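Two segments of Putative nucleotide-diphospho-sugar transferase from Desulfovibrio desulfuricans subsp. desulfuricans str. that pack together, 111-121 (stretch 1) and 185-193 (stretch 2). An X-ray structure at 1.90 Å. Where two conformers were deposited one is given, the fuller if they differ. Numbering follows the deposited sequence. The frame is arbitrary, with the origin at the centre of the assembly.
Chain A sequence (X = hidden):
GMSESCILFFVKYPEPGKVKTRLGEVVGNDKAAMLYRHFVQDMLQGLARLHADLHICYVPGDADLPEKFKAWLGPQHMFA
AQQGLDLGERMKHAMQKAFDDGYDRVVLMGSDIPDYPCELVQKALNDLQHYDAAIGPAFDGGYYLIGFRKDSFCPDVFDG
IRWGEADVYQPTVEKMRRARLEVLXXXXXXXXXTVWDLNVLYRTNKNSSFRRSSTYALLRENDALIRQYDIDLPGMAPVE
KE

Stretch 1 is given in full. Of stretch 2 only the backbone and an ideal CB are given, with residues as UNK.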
ATOM      1  N   SER A 111       1.262  -1.359   1.408  1.00 21.16           N
ATOM      2  CA  SER A 111       1.174  -1.442   2.852  1.00 23.20           C
ATOM      3  C   SER A 111       2.448  -0.998   3.573  1.00 26.18           C
ATOM      4  O   SER A 111       2.680  -1.393   4.724  1.00 25.69           O
ATOM      5  CB  SER A 111       0.858  -2.902   3.249  1.00 23.26           C
ATOM      6  OG  SER A 111       1.611  -3.820   2.511  1.00 21.98           O
ATOM      7  N   ASP A 112       3.227  -0.163   2.899  1.00 27.65           N
ATOM      8  CA  ASP A 112       4.528   0.331   3.421  1.00 28.72           C
ATOM      9  C   ASP A 112       4.480   1.794   3.855  1.00 26.54           C
ATOM     10  O   ASP A 112       5.523   2.395   4.064  1.00 26.87           O
ATOM     11  CB  ASP A 112       5.620   0.203   2.317  1.00 28.16           C
ATOM     12  CG  ASP A 112       5.858  -1.228   1.922  1.00 39.88           C
ATOM     13  OD1 ASP A 112       6.173  -2.066   2.808  1.00 37.62           O
ATOM     14  OD2 ASP A 112       5.621  -1.541   0.746  1.00 42.24           O
ATOM     15  N   ILE A 113       3.259   2.318   4.028  1.00 25.12           N
ATOM     16  CA  ILE A 113       3.014   3.712   4.368  1.00 24.91           C
ATOM     17  C   ILE A 113       2.076   3.848   5.554  1.00 25.03           C
ATOM     18  O   ILE A 113       0.964   4.453   5.434  1.00 24.46           O
ATOM     19  CB  ILE A 113       2.476   4.515   3.098  1.00 24.59           C
ATOM     20  CG1 ILE A 113       1.296   3.813   2.421  1.00 28.12           C
ATOM     21  CG2 ILE A 113       3.621   4.802   2.080  1.00 26.66           C
ATOM     22  CD1 ILE A 113       0.562   4.697   1.459  1.00 25.87           C
ATOM     23  N   PRO A 114       2.533   3.368   6.729  1.00 24.33           N
ATOM     24  CA  PRO A 114       1.629   3.187   7.857  1.00 24.60           C
ATOM     25  C   PRO A 114       1.013   4.448   8.393  1.00 25.44           C
ATOM     26  O   PRO A 114      -0.024   4.403   9.011  1.00 25.26           O
ATOM     27  CB  PRO A 114       2.518   2.520   8.895  1.00 26.87           C
ATOM     28  CG  PRO A 114       3.890   2.951   8.556  1.00 25.53           C
ATOM     29  CD  PRO A 114       3.917   2.963   7.088  1.00 23.03           C
ATOM     30  N   ASP A 115       1.653   5.578   8.168  1.00 25.71           N
ATOM     31  CA  ASP A 115       1.132   6.847   8.681  1.00 25.57           C
ATOM     32  C   ASP A 115       0.261   7.604   7.671  1.00 24.46           C
ATOM     33  O   ASP A 115      -0.021   8.792   7.849  1.00 21.03           O
ATOM     34  CB  ASP A 115       2.245   7.804   9.150  1.00 22.39           C
ATOM     35  CG  ASP A 115       3.221   8.214   8.036  1.00 25.57           C
ATOM     36  OD1 ASP A 115       3.410   7.513   7.008  1.00 22.34           O
ATOM     37  OD2 ASP A 115       3.867   9.276   8.212  1.00 28.22           O
ATOM     38  N   TYR A 116      -0.089   6.955   6.571  1.00 22.65           N
ATOM     39  CA  TYR A 116      -0.817   7.654   5.549  1.00 25.30           C
ATOM     40  C   TYR A 116      -2.208   7.996   6.063  1.00 26.98           C
ATOM     41  O   TYR A 116      -2.916   7.116   6.517  1.00 26.46           O
ATOM     42  CB  TYR A 116      -0.975   6.810   4.299  1.00 22.22           C
ATOM     43  CG  TYR A 116      -1.391   7.617   3.079  1.00 17.28           C
ATOM     44  CD1 TYR A 116      -0.466   8.424   2.412  1.00 19.04           C
ATOM     45  CD2 TYR A 116      -2.664   7.549   2.572  1.00 19.75           C
ATOM     46  CE1 TYR A 116      -0.819   9.150   1.283  1.00 26.75           C
ATOM     47  CE2 TYR A 116      -3.015   8.261   1.434  1.00 22.39           C
ATOM     48  CZ  TYR A 116      -2.096   9.059   0.808  1.00 20.58           C
ATOM     49  OH  TYR A 116      -2.436   9.768  -0.342  1.00 20.60           O
ATOM     50  N   PRO A 117      -2.620   9.262   5.954  1.00 26.38           N
ATOM     51  CA  PRO A 117      -3.967   9.535   6.469  1.00 26.14           C
ATOM     52  C   PRO A 117      -5.100   8.961   5.609  1.00 23.86           C
ATOM     53  O   PRO A 117      -5.181   9.200   4.412  1.00 27.77           O
ATOM     54  CB  PRO A 117      -4.005  11.062   6.567  1.00 28.11           C
ATOM     55  CG  PRO A 117      -2.806  11.580   5.867  1.00 29.57           C
ATOM     56  CD  PRO A 117      -2.039  10.426   5.283  1.00 27.02           C
ATOM     57  N   CYS A 118      -5.969   8.209   6.271  0.50 21.74           N
ATOM     58  CA  CYS A 118      -7.072   7.542   5.604  0.50 23.55           C
ATOM     59  C   CYS A 118      -7.910   8.530   4.792  0.50 23.31           C
ATOM     60  O   CYS A 118      -8.342   8.196   3.700  0.50 21.04           O
ATOM     61  CB  CYS A 118      -7.942   6.701   6.571  0.50 23.65           C
ATOM     62  SG  CYS A 118      -8.826   7.482   7.996  0.50 24.35           S
ATOM     63  N   GLU A 119      -8.045   9.753   5.295  1.00 22.93           N
ATOM     64  CA  GLU A 119      -8.909  10.732   4.664  1.00 20.80           C
ATOM     65  C   GLU A 119      -8.384  11.028   3.280  1.00 20.72           C
ATOM     66  O   GLU A 119      -9.140  11.458   2.433  1.00 19.01           O
ATOM     67  CB  GLU A 119      -9.098  12.022   5.478  1.00 23.79           C
ATOM     68  CG  GLU A 119      -7.837  12.722   5.967  1.00 25.80           C
ATOM     69  CD  GLU A 119      -7.388  12.287   7.324  1.00 27.55           C
ATOM     70  OE1 GLU A 119      -7.343  11.076   7.579  1.00 26.02           O
ATOM     71  OE2 GLU A 119      -7.038  13.177   8.128  1.00 23.60           O
ATOM     72  N   LEU A 120      -7.090  10.811   3.025  1.00 20.46           N
ATOM     73  CA  LEU A 120      -6.570  11.045   1.655  1.00 21.65           C
ATOM     74  C   LEU A 120      -6.997   9.943   0.673  1.00 23.02           C
ATOM     75  O   LEU A 120      -7.154  10.166  -0.518  1.00 23.87           O
ATOM     76  CB  LEU A 120      -5.045  11.224   1.628  1.00 24.89           C
ATOM     77  CG  LEU A 120      -4.557  12.561   2.216  1.00 29.45           C
ATOM     78  CD1 LEU A 120      -3.035  12.680   2.125  1.00 24.35           C
ATOM     79  CD2 LEU A 120      -5.242  13.710   1.504  1.00 26.16           C
ATOM     80  N   VAL A 121      -7.206   8.765   1.210  1.00 20.96           N
ATOM     81  CA  VAL A 121      -7.736   7.631   0.426  1.00 22.43           C
ATOM     82  C   VAL A 121      -9.186   7.915   0.075  1.00 22.54           C
ATOM     83  O   VAL A 121      -9.623   7.664  -1.070  1.00 23.70           O
ATOM     84  CB  VAL A 121      -7.646   6.307   1.203  1.00 23.52           C
ATOM     85  CG1 VAL A 121      -8.235   5.128   0.364  1.00 22.55           C
ATOM     86  CG2 VAL A 121      -6.207   6.021   1.573  1.00 25.23           C
ATOM     87  N   UNK A 185      -3.133  13.811  -9.089  1.00 23.75           N
ATOM     88  CA  UNK A 185      -1.896  13.484  -8.414  1.00 26.52           C
ATOM     89  C   UNK A 185      -2.050  13.728  -6.933  1.00 26.22           C
ATOM     90  O   UNK A 185      -2.392  14.814  -6.510  1.00 26.62           O
ATOM     91  CB  UNK A 185      -0.729  14.296  -8.979  1.00 26.52           C
ATOM     92  N   UNK A 186      -1.814  12.690  -6.140  0.70 24.06           N
ATOM     93  CA  UNK A 186      -1.929  12.774  -4.679  0.70 25.40           C
ATOM     94  C   UNK A 186      -0.582  13.205  -4.163  0.70 25.37           C
ATOM     95  O   UNK A 186       0.385  13.218  -4.931  0.70 23.57           O
ATOM     96  CB  UNK A 186      -2.367  11.449  -4.053  0.70 25.40           C
ATOM     97  N   UNK A 187      -0.493  13.566  -2.869  1.00 27.05           N
ATOM     98  CA  UNK A 187       0.778  14.027  -2.324  1.00 26.88           C
ATOM     99  C   UNK A 187       1.889  12.996  -2.386  1.00 25.69           C
ATOM    100  O   UNK A 187       1.650  11.800  -2.300  1.00 23.63           O
ATOM    101  CB  UNK A 187       0.582  14.462  -0.870  1.00 26.88           C
ATOM    102  N   UNK A 188       3.120  13.458  -2.495  1.00 25.05           N
ATOM    103  CA  UNK A 188       4.249  12.530  -2.387  1.00 26.54           C
ATOM    104  C   UNK A 188       4.293  11.933  -0.951  1.00 26.31           C
ATOM    105  O   UNK A 188       3.961  12.603   0.052  1.00 24.36           O
ATOM    106  CB  UNK A 188       5.561  13.243  -2.722  1.00 26.54           C
ATOM    107  N   UNK A 189       4.685  10.669  -0.866  1.00 26.17           N
ATOM    108  CA  UNK A 189       4.789   9.989   0.424  1.00 25.18           C
ATOM    109  C   UNK A 189       5.945   9.005   0.419  1.00 22.18           C
ATOM    110  O   UNK A 189       6.350   8.520  -0.644  1.00 27.12           O
ATOM    111  CB  UNK A 189       3.483   9.266   0.761  1.00 25.18           C
ATOM    112  N   UNK A 190       6.531   8.791   1.592  1.00 23.95           N
ATOM    113  CA  UNK A 190       7.656   7.809   1.758  1.00 25.67           C
ATOM    114  C   UNK A 190       7.223   6.441   2.230  1.00 24.60           C
ATOM    115  O   UNK A 190       6.572   6.291   3.257  1.00 27.07           O
ATOM    116  CB  UNK A 190       8.682   8.350   2.756  1.00 25.67           C
ATOM    117  N   UNK A 191       7.614   5.444   1.450  1.00 23.58           N
ATOM    118  CA  UNK A 191       7.505   4.036   1.818  1.00 27.31           C
ATOM    119  C   UNK A 191       8.569   3.810   2.883  1.00 27.39           C
ATOM    120  O   UNK A 191       9.680   4.345   2.779  1.00 29.57           O
ATOM    121  CB  UNK A 191       7.685   3.104   0.618  1.00 27.31           C
ATOM    122  N   UNK A 192       8.254   2.999   3.883  1.00 24.48           N
ATOM    123  CA  UNK A 192       9.206   2.711   4.935  1.00 24.61           C
ATOM    124  C   UNK A 192       9.872   1.358   4.636  1.00 25.16           C
ATOM    125  O   UNK A 192       9.269   0.299   4.804  1.00 27.30           O
ATOM    126  CB  UNK A 192       8.522   2.705   6.303  1.00 24.61           C
ATOM    127  N   UNK A 193      11.098   1.442   4.135  1.00 24.73           N
ATOM    128  CA  UNK A 193      11.910   0.288   3.688  1.00 26.36           C
ATOM    129  C   UNK A 193      13.144   0.062   4.582  1.00 26.14           C
ATOM    130  O   UNK A 193      13.428  -1.041   4.965  1.00 28.60           O
ATOM    131  CB  UNK A 193      12.360   0.497   2.241  1.00 26.36           C
TER

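Position 185 has nothing of stretch 1 within 5.5 Å of its ideal CB, so this contact places no demand on it. The residue is Gln185, extended and out of reach.

At 186 the CA-to-CB bond points toward stretch 1, and the ideal CB lies 4.1 Å from Tyr116 OH. Leu120, in the helix, is the next neighbour. A mid-sized apolar chain, Leu, Ile or Met, would suit. Leu186 brings CD1 to 3.9 Å from Tyr116 OH and CD2 to 4.3 Å from Leu120 O, spanning the two.

Position 187 also points toward stretch 1, with its ideal CB 5.0 Å from Leu120 CD1. Phi of -61° and psi of 151° permit proline, though Val or Leu would serve as well. Pro187 lays CG 4.1 Å from Leu120 CD1, a modest apolar touch.

Position 188 points away and is free of stretch 1; small polar residues would do, and Asp188 makes no contact.

Position 189 is the richest. Its CB points toward stretch 1, 4.3 Å from Tyr116 CE1 and 4.7 Å from Ile113 CG2. Beyond lie Pro117 and Leu120 CD1, and the carboxylate of Asp115 offers an acceptor. A large flat chain suits, ideally with a donor on its rim: Trp fits best, while Arg or Lys could answer the charge and Phe or Met only the apolar part. Trp189 does both jobs. Trp189 NE1 donates to Asp115 OD1 at 2.9 Å, nearly straight at 176°, and the acceptor lies near the ring plane, where an indole N-H points. One face receives the edge of Tyr116, with planes at 76° and CD1 of Tyr116 3.5 Å from CD2 of Trp189. Pro117 CD packs 3.5 Å from Trp189 CH2. Stretch 1 covers 123 Å² of Trp189, the largest such area of any residue in the contact.

Position 190 points sideways with no near neighbour, so many residues would pass. Asn190 contributes its backbone: O accepts from a water that also donates to Asp115 OD1.

At 191 the sideways CB sits 3.9 Å from Asp112 CB, beside an acid. Ser, Thr, Asn or a basic chain would seem natural. The residue is Asp191, whose OD1 lies 4.4 Å from Asp112 OD2, like charges close together; a water donates to that OD1 at 2.7 Å and accepts from Asp112 N.

At 192 the backbone N donates to Asp112 O at 2.8 Å, which any residue but proline can do. The sideways CB lies 4.7 Å from Pro114 CD, inviting Val, Ile or Leu. Val192 puts CG2 4.2 Å from Pro114 CD.

At 193 CA-to-CB points sideways with nothing of stretch 1 within 5.5 Å of the ideal CB, so almost any side chain would do; Asp193 makes no contact.

Stretch 2 185-193: QLPDWNDVD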
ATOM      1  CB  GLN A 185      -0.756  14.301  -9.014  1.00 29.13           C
ATOM      2  CG  GLN A 185       0.543  14.007  -8.398  1.00 31.17           C
ATOM      3  CD  GLN A 185       1.688  14.751  -9.078  1.00 41.17           C
ATOM      4  OE1 GLN A 185       1.731  14.861 -10.303  1.00 43.60           O
ATOM      5  NE2 GLN A 185       2.627  15.237  -8.282  1.00 35.34           N
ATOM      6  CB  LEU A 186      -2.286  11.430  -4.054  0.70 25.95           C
ATOM      7  CG  LEU A 186      -3.649  10.858  -4.440  0.70 30.23           C
ATOM      8  CD1 LEU A 186      -3.700   9.409  -4.038  0.70 27.49           C
ATOM      9  CD2 LEU A 186      -4.759  11.661  -3.788  0.70 36.82           C
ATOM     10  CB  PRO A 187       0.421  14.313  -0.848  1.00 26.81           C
ATOM     11  CG  PRO A 187      -1.024  14.579  -0.852  1.00 30.71           C
ATOM     12  CD  PRO A 187      -1.554  13.617  -1.840  1.00 27.17           C
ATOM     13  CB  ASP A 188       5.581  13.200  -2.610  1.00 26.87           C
ATOM     14  CG  ASP A 188       5.698  13.914  -3.952  1.00 34.24           C
ATOM     15  OD1 ASP A 188       4.829  13.815  -4.833  1.00 29.74           O
ATOM     16  OD2 ASP A 188       6.690  14.632  -4.094  1.00 37.03           O
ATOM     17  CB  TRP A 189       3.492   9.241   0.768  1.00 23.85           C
ATOM     18  CG  TRP A 189       3.155   9.298   2.253  1.00 23.54           C
ATOM     19  CD1 TRP A 189       3.486   8.378   3.218  1.00 22.22           C
ATOM     20  CD2 TRP A 189       2.427  10.336   2.935  1.00 21.42           C
ATOM     21  NE1 TRP A 189       3.023   8.791   4.435  1.00 25.11           N
ATOM     22  CE2 TRP A 189       2.333   9.970   4.281  1.00 24.69           C
ATOM     23  CE3 TRP A 189       1.827  11.531   2.525  1.00 21.05           C
ATOM     24  CZ2 TRP A 189       1.708  10.782   5.237  1.00 27.16           C
ATOM     25  CZ3 TRP A 189       1.170  12.295   3.462  1.00 22.91           C
ATOM     26  CH2 TRP A 189       1.132  11.939   4.799  1.00 27.46           C
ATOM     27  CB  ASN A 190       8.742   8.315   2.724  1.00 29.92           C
ATOM     28  CG  ASN A 190      10.132   7.577   2.554  1.00 33.48           C
ATOM     29  OD1 ASN A 190      10.606   7.290   1.426  1.00 31.59           O
ATOM     30  ND2 ASN A 190      10.796   7.331   3.681  1.00 32.78           N
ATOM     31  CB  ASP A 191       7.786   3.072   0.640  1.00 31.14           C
ATOM     32  CG  ASP A 191       6.688   3.105  -0.483  1.00 35.59           C
ATOM     33  OD1 ASP A 191       5.527   2.713  -0.251  1.00 35.35           O
ATOM     34  OD2 ASP A 191       7.011   3.478  -1.626  1.00 40.22           O
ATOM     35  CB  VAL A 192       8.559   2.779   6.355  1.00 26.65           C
ATOM     36  CG1 VAL A 192       9.620   2.446   7.435  1.00 25.86           C
ATOM     37  CG2 VAL A 192       7.909   4.165   6.609  1.00 24.26           C
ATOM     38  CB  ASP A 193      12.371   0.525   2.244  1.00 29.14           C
ATOM     39  CG  ASP A 193      13.273  -0.622   1.668  1.00 41.12           C
ATOM     40  OD1 ASP A 193      12.965  -1.819   1.932  1.00 54.62           O
ATOM     41  OD2 ASP A 193      14.263  -0.309   0.906  1.00 52.87           O
TER
HETATM   42  O   HOH W   1       3.282   1.307   0.139  1.00 29.45           O
HETATM   43  O   HOH W   2       5.642   6.473   5.838  1.00 41.50           O
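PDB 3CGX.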